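Local coordinates for uncharacterized conserved protein (Idiomarina loihiensis, PDB 2QSD) that is of unknown function but belongs to the DUF1543 family and occurs here as an assembly of two identical chains, at residues 10-15 against 29-34; 83-88 against 146-151. All coordinates share one frame; numbering follows the deposited sequence.

Overall arrangement
Interaction 1 is the more deeply buried, with its centre about 5 Å from the centre of the chain; that of interaction 2 lies about 10 Å out. Both pair antiparallel strands, but in different sheets: 10-15 and 29-34 are neighbours in a hairpin, whereas 83-88 and 146-151 are brought together from distant parts of the sequence. The first relies on regular backbone bonding and aliphatic-aromatic packing, while the second adds cysteine sulfur-aromatic contacts, and one of its three backbone bonds comes in from above the carbonyl plane. The two centres are about 14 Å apart, and the sheets meet through Phe31, whose CZ is 3.6 Å from Phe88 CD1. Both contacts also touch the second subunit.

Interaction 1: residues 10-15 against 29-34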
loop_
_atom_site.group_PDB
_atom_site.type_symbol
_atom_site.label_atom_id
_atom_site.label_comp_id
_atom_site.label_asym_id
_atom_site.label_seq_id
_atom_site.Cartn_x
_atom_site.Cartn_y
_atom_site.Cartn_z
ATOM N N LEU A 10 -7.194 18.698 -13.447
ATOM C CA LEU A 10 -6.235 17.668 -13.078
ATOM C C LEU A 10 -6.531 17.193 -11.658
ATOM O O LEU A 10 -6.511 17.980 -10.704
ATOM C CB LEU A 10 -4.793 18.188 -13.178
ATOM C CG LEU A 10 -3.685 17.204 -12.776
ATOM C CD1 LEU A 10 -3.603 16.017 -13.738
ATOM C CD2 LEU A 10 -2.337 17.896 -12.679
ATOM N N PHE A 11 -6.813 15.904 -11.530
ATOM C CA PHE A 11 -7.061 15.296 -10.238
ATOM C C PHE A 11 -5.943 14.336 -9.870
ATOM O O PHE A 11 -5.450 13.576 -10.711
ATOM C CB PHE A 11 -8.365 14.514 -10.252
ATOM C CG PHE A 11 -9.595 15.352 -10.460
ATOM C CD1 PHE A 11 -10.213 15.396 -11.708
ATOM C CD2 PHE A 11 -10.168 16.053 -9.399
ATOM C CE1 PHE A 11 -11.377 16.134 -11.904
ATOM C CE2 PHE A 11 -11.328 16.801 -9.584
ATOM C CZ PHE A 11 -11.934 16.841 -10.840
ATOM N N LEU A 12 -5.547 14.380 -8.607
ATOM C CA LEU A 12 -4.691 13.358 -8.036
ATOM C C LEU A 12 -5.571 12.496 -7.136
ATOM O O LEU A 12 -6.145 12.989 -6.172
ATOM C CB LEU A 12 -3.493 14.017 -7.336
ATOM C CG LEU A 12 -2.791 13.818 -5.980
ATOM C CD1 LEU A 12 -2.918 12.470 -5.310
ATOM C CD2 LEU A 12 -1.320 14.180 -6.142
ATOM N N VAL A 13 -5.700 11.216 -7.481
ATOM C CA VAL A 13 -6.616 10.309 -6.790
ATOM C C VAL A 13 -5.876 9.176 -6.086
ATOM O O VAL A 13 -4.905 8.626 -6.607
ATOM C CB VAL A 13 -7.709 9.724 -7.741
ATOM C CG1 VAL A 13 -8.565 10.820 -8.333
ATOM C CG2 VAL A 13 -7.104 8.926 -8.861
ATOM N N TYR A 14 -6.335 8.842 -4.889
ATOM C CA TYR A 14 -5.759 7.760 -4.109
ATOM C C TYR A 14 -6.773 6.632 -4.147
ATOM O O TYR A 14 -7.887 6.762 -3.641
ATOM C CB TYR A 14 -5.519 8.244 -2.686
ATOM C CG TYR A 14 -4.819 7.291 -1.744
ATOM C CD1 TYR A 14 -3.495 6.899 -1.961
ATOM C CD2 TYR A 14 -5.464 6.826 -0.596
ATOM C CE1 TYR A 14 -2.840 6.038 -1.081
ATOM C CE2 TYR A 14 -4.819 5.964 0.300
ATOM C CZ TYR A 14 -3.510 5.576 0.048
ATOM O OH TYR A 14 -2.874 4.729 0.922
ATOM N N VAL A 15 -6.405 5.539 -4.799
ATOM C CA VAL A 15 -7.342 4.445 -5.009
ATOM C C VAL A 15 -6.860 3.183 -4.323
ATOM O O VAL A 15 -5.672 3.040 -4.035
ATOM C CB VAL A 15 -7.607 4.192 -6.505
ATOM C CG1 VAL A 15 -8.328 5.372 -7.108
ATOM C CG2 VAL A 15 -6.304 3.938 -7.261
ATOM N N ILE A 29 -1.479 5.931 -6.290
ATOM C CA ILE A 29 -1.838 7.293 -6.658
ATOM C C ILE A 29 -1.908 7.396 -8.176
ATOM O O ILE A 29 -0.947 7.054 -8.867
ATOM C CB ILE A 29 -0.795 8.293 -6.120
ATOM C CG1 ILE A 29 -0.871 8.389 -4.591
ATOM C CG2 ILE A 29 -0.945 9.669 -6.768
ATOM C CD1 ILE A 29 -2.023 9.207 -4.094
ATOM N N ARG A 30 -3.053 7.842 -8.693
ATOM C CA ARG A 30 -3.206 8.089 -10.128
ATOM C C ARG A 30 -3.415 9.580 -10.420
ATOM O O ARG A 30 -4.011 10.308 -9.617
ATOM C CB ARG A 30 -4.378 7.290 -10.718
ATOM C CG ARG A 30 -4.418 5.792 -10.404
ATOM C CD ARG A 30 -3.126 5.063 -10.773
ATOM N NE ARG A 30 -2.809 5.139 -12.196
ATOM C CZ ARG A 30 -1.663 4.727 -12.732
ATOM N NH1 ARG A 30 -0.709 4.198 -11.973
ATOM N NH2 ARG A 30 -1.466 4.849 -14.035
ATOM N N PHE A 31 -2.921 10.021 -11.574
ATOM C CA PHE A 31 -3.225 11.341 -12.096
ATOM C C PHE A 31 -4.206 11.179 -13.240
ATOM O O PHE A 31 -3.976 10.375 -14.139
ATOM C CB PHE A 31 -1.956 12.051 -12.567
ATOM C CG PHE A 31 -1.054 12.475 -11.444
ATOM C CD1 PHE A 31 -0.058 11.619 -10.969
ATOM C CD2 PHE A 31 -1.212 13.728 -10.847
ATOM C CE1 PHE A 31 0.771 12.007 -9.915
ATOM C CE2 PHE A 31 -0.386 14.130 -9.796
ATOM C CZ PHE A 31 0.608 13.269 -9.331
ATOM N N VAL A 32 -5.309 11.923 -13.189
ATOM C CA VAL A 32 -6.375 11.817 -14.191
ATOM C C VAL A 32 -6.922 13.197 -14.562
ATOM O O VAL A 32 -6.867 14.128 -13.754
ATOM C CB VAL A 32 -7.547 10.908 -13.726
ATOM C CG1 VAL A 32 -7.162 9.435 -13.795
ATOM C CG2 VAL A 32 -8.026 11.284 -12.316
ATOM N N VAL A 33 -7.443 13.320 -15.785
ATOM C CA VAL A 33 -7.967 14.585 -16.290
ATOM C C VAL A 33 -9.411 14.453 -16.778
ATOM O O VAL A 33 -9.717 13.589 -17.593
ATOM C CB VAL A 33 -7.065 15.166 -17.415
ATOM C CG1 VAL A 33 -7.727 16.353 -18.110
ATOM C CG2 VAL A 33 -5.736 15.603 -16.854
ATOM N N GLY A 34 -10.287 15.311 -16.265
ATOM C CA GLY A 34 -11.679 15.373 -16.702
ATOM C C GLY A 34 -12.396 16.630 -16.220
ATOM O O GLY A 34 -11.883 17.346 -15.356
#
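A beta hairpin built from strands 9-17 and 26-34 pairs residues 10-15 with 29-34, and its antiparallel register is fixed by four nearly straight backbone hydrogen bonds. In the hydrogen-bonded pair Phe11-Val32, Phe11 N reaches Val32 O at 2.8 Å and Val32 N returns to Phe11 O at 3.0 Å. Val13 and Arg30 form the next such pair, Val13 N lying 2.9 Å from Arg30 O (N-H...O 175°). On the face bearing Leu10, Leu12, Phe31 and Tyr14, Ile29 packs against two residues of 10-15: chi1 (-70°) sets CG1 anti to the carbonyl carbon, and the further bend at chi2 brings Ile29 CD1 to the edge of the Tyr14 ring, 3.5 Å from Tyr14 CD1. Ile29 CD1 also lies 3.6 Å from Leu12 CD1, so one carbon bridges two residues of the opposing strand. In place of Ile29, an alanine lacks CG1, CG2 and CD1 and would probably loosen the packing against Leu12 and Tyr14. Leu12 and Phe31 run side by side, pointing the same way, with Leu12 CD2 3.8 Å from Phe31 CE2. On the face of Phe11, Val13 and Val32, the Arg30 chain bends at chi2 and chi3 and its end leads away, where NH1 makes a salt bridge with Asp28 and a hydrogen bond to Gly21 O of the second subunit. Arg30 CB stays behind, 3.7 Å from Val13 CG2.

Interaction 2: residues 83-88 against 146-151; sequences EKRLYF and CLCVDL
Three backbone hydrogen bonds define the pairing. Phe88 and Leu147 form a hydrogen-bonded antiparallel pair, with Phe88 N 2.8 Å from Leu147 O and the donor nearly along the C=O axis. The return bond, Leu147 N to Phe88 O, measures 2.7 Å, with the donor in the carbonyl plane. The third differs: Val149 N meets Leu86 O at 2.8 Å but sits 30° out of the carbonyl plane, so the bond is short without the regular direction of the other two.

Between these bonds lies the non-hydrogen-bonded pair Tyr87-Cys148, and here the side chains make a sulfur-aromatic contact. Cys148 SG, anti to its backbone N, is placed over one face of the Tyr87 ring, 4.4 Å from the centroid and 27° off the ring normal. Cys148 CB also touches the ring, 3.7 Å from Tyr87 CE2. The sulfur has a second neighbour in the aliphatic part of Arg85, whose CD is 3.8 Å from Cys148 SG. Cys146 SG is a more distant, oblique partner, 5.2 Å from the centroid of the Tyr87 ring.

Past Cys148, the Val149 side chain turns toward strand 85-88: Val149 CG2 packs 3.9 Å from Phe88 CB, and Val149 CB meets Leu86 CD2.

Strand 85-90 is the middle one of a three-stranded sheet, hydrogen-bonded on its far side to strand 105-110 through Arg85 with Ala110 and Tyr87 with Val108. Pro113 and Ala116 of helix 113-122 back the Tyr87 side chain, and Pro113 also touches Cys146. Toward the other sheets, Leu86 packs on Val157 and Leu159 of strand 155-161, and Val149 reaches strand 26-34.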
loop_
_atom_site.group_PDB
_atom_site.type_symbol
_atom_site.label_atom_id
_atom_site.label_comp_id
_atom_site.label_asym_id
_atom_site.label_seq_id
_atom_site.Cartn_x
_atom_site.Cartn_y
_atom_site.Cartn_z
ATOM N N GLU A 83 10.467 24.650 -20.101
ATOM C CA GLU A 83 11.703 24.547 -19.319
ATOM C C GLU A 83 11.489 23.926 -17.931
ATOM O O GLU A 83 12.363 23.217 -17.427
ATOM C CB GLU A 83 12.453 25.889 -19.237
ATOM C CG GLU A 83 11.670 27.068 -18.655
ATOM C CD GLU A 83 12.562 28.239 -18.248
ATOM O OE1 GLU A 83 13.657 28.406 -18.828
ATOM O OE2 GLU A 83 12.162 28.999 -17.342
ATOM N N LYS A 84 10.330 24.187 -17.325
ATOM C CA LYS A 84 9.987 23.608 -16.021
ATOM C C LYS A 84 8.751 22.717 -16.101
ATOM O O LYS A 84 7.826 22.970 -16.882
ATOM C CB LYS A 84 9.824 24.691 -14.946
ATOM C CG LYS A 84 11.128 25.398 -14.606
ATOM C CD LYS A 84 11.092 26.102 -13.264
ATOM C CE LYS A 84 12.471 26.657 -12.921
ATOM N NZ LYS A 84 12.605 27.036 -11.487
ATOM N N ARG A 85 8.755 21.663 -15.292
ATOM C CA ARG A 85 7.719 20.643 -15.354
ATOM C C ARG A 85 7.239 20.188 -13.986
ATOM O O ARG A 85 7.911 20.374 -12.964
ATOM C CB ARG A 85 8.199 19.437 -16.170
ATOM C CG ARG A 85 7.908 19.546 -17.656
ATOM C CD ARG A 85 8.768 18.598 -18.472
ATOM N NE ARG A 85 10.157 19.052 -18.549
ATOM C CZ ARG A 85 11.106 18.470 -19.277
ATOM N NH1 ARG A 85 12.337 18.966 -19.275
ATOM N NH2 ARG A 85 10.834 17.394 -20.009
ATOM N N LEU A 86 6.059 19.584 -13.994
ATOM C CA LEU A 86 5.451 19.017 -12.808
ATOM C C LEU A 86 6.075 17.653 -12.500
ATOM O O LEU A 86 6.113 16.763 -13.357
ATOM C CB LEU A 86 3.951 18.873 -13.052
ATOM C CG LEU A 86 2.984 18.972 -11.885
ATOM C CD1 LEU A 86 3.092 20.324 -11.204
ATOM C CD2 LEU A 86 1.587 18.755 -12.415
ATOM N N TYR A 87 6.574 17.496 -11.280
ATOM C CA TYR A 87 7.149 16.233 -10.861
ATOM C C TYR A 87 6.476 15.712 -9.606
ATOM O O TYR A 87 6.289 16.444 -8.633
ATOM C CB TYR A 87 8.654 16.353 -10.627
ATOM C CG TYR A 87 9.485 16.434 -11.890
ATOM C CD1 TYR A 87 9.884 17.669 -12.406
ATOM C CD2 TYR A 87 9.886 15.278 -12.565
ATOM C CE1 TYR A 87 10.652 17.755 -13.565
ATOM C CE2 TYR A 87 10.657 15.354 -13.727
ATOM C CZ TYR A 87 11.037 16.597 -14.219
ATOM O OH TYR A 87 11.797 16.687 -15.365
ATOM N N PHE A 88 6.123 14.432 -9.653
ATOM C CA PHE A 88 5.556 13.707 -8.530
ATOM C C PHE A 88 6.655 12.857 -7.898
ATOM O O PHE A 88 7.275 12.044 -8.581
ATOM C CB PHE A 88 4.422 12.822 -9.043
ATOM C CG PHE A 88 3.886 11.863 -8.026
ATOM C CD1 PHE A 88 3.123 12.322 -6.955
ATOM C CD2 PHE A 88 4.129 10.496 -8.149
ATOM C CE1 PHE A 88 2.614 11.442 -6.022
ATOM C CE2 PHE A 88 3.625 9.605 -7.216
ATOM C CZ PHE A 88 2.863 10.082 -6.147
ATOM N N CYS A 146 10.821 9.337 -8.711
ATOM C CA CYS A 146 10.033 10.471 -9.181
ATOM C C CYS A 146 9.460 10.271 -10.585
ATOM O O CYS A 146 10.028 9.549 -11.404
ATOM C CB CYS A 146 10.837 11.775 -9.090
ATOM S SG CYS A 146 11.825 12.195 -10.537
ATOM N N LEU A 147 8.324 10.912 -10.842
ATOM C CA LEU A 147 7.620 10.785 -12.115
ATOM C C LEU A 147 7.277 12.161 -12.679
ATOM O O LEU A 147 6.840 13.049 -11.950
ATOM C CB LEU A 147 6.344 9.944 -11.939
ATOM C CG LEU A 147 5.486 9.627 -13.172
ATOM C CD1 LEU A 147 6.072 8.472 -13.985
ATOM C CD2 LEU A 147 4.051 9.324 -12.770
ATOM N N CYS A 148 7.477 12.330 -13.980
ATOM C CA CYS A 148 7.133 13.575 -14.646
ATOM C C CYS A 148 5.679 13.562 -15.109
ATOM O O CYS A 148 5.261 12.677 -15.856
ATOM C CB CYS A 148 8.064 13.833 -15.829
ATOM S SG CYS A 148 7.854 15.465 -16.570
ATOM N N VAL A 149 4.919 14.558 -14.664
ATOM C CA VAL A 149 3.496 14.650 -14.968
ATOM C C VAL A 149 3.271 15.717 -16.046
ATOM O O VAL A 149 2.924 16.863 -15.744
ATOM C CB VAL A 149 2.668 14.959 -13.684
ATOM C CG1 VAL A 149 1.194 14.698 -13.919
ATOM C CG2 VAL A 149 3.159 14.129 -12.502
ATOM N N ASP A 150 3.476 15.333 -17.304
ATOM C CA ASP A 150 3.382 16.273 -18.425
ATOM C C ASP A 150 2.349 15.870 -19.468
ATOM O O ASP A 150 1.890 16.705 -20.249
ATOM C CB ASP A 150 4.753 16.489 -19.079
ATOM C CG ASP A 150 5.304 15.232 -19.740
ATOM O OD1 ASP A 150 6.053 15.376 -20.730
ATOM O OD2 ASP A 150 5.005 14.109 -19.276
ATOM N N LEU A 151 1.997 14.589 -19.478
ATOM C CA LEU A 151 0.953 14.072 -20.351
ATOM C C LEU A 151 0.041 13.206 -19.497
ATOM O O LEU A 151 0.495 12.239 -18.884
ATOM C CB LEU A 151 1.562 13.234 -21.476
ATOM C CG LEU A 151 1.009 13.303 -22.903
ATOM C CD1 LEU A 151 1.458 12.069 -23.674
ATOM C CD2 LEU A 151 -0.509 13.451 -22.974
#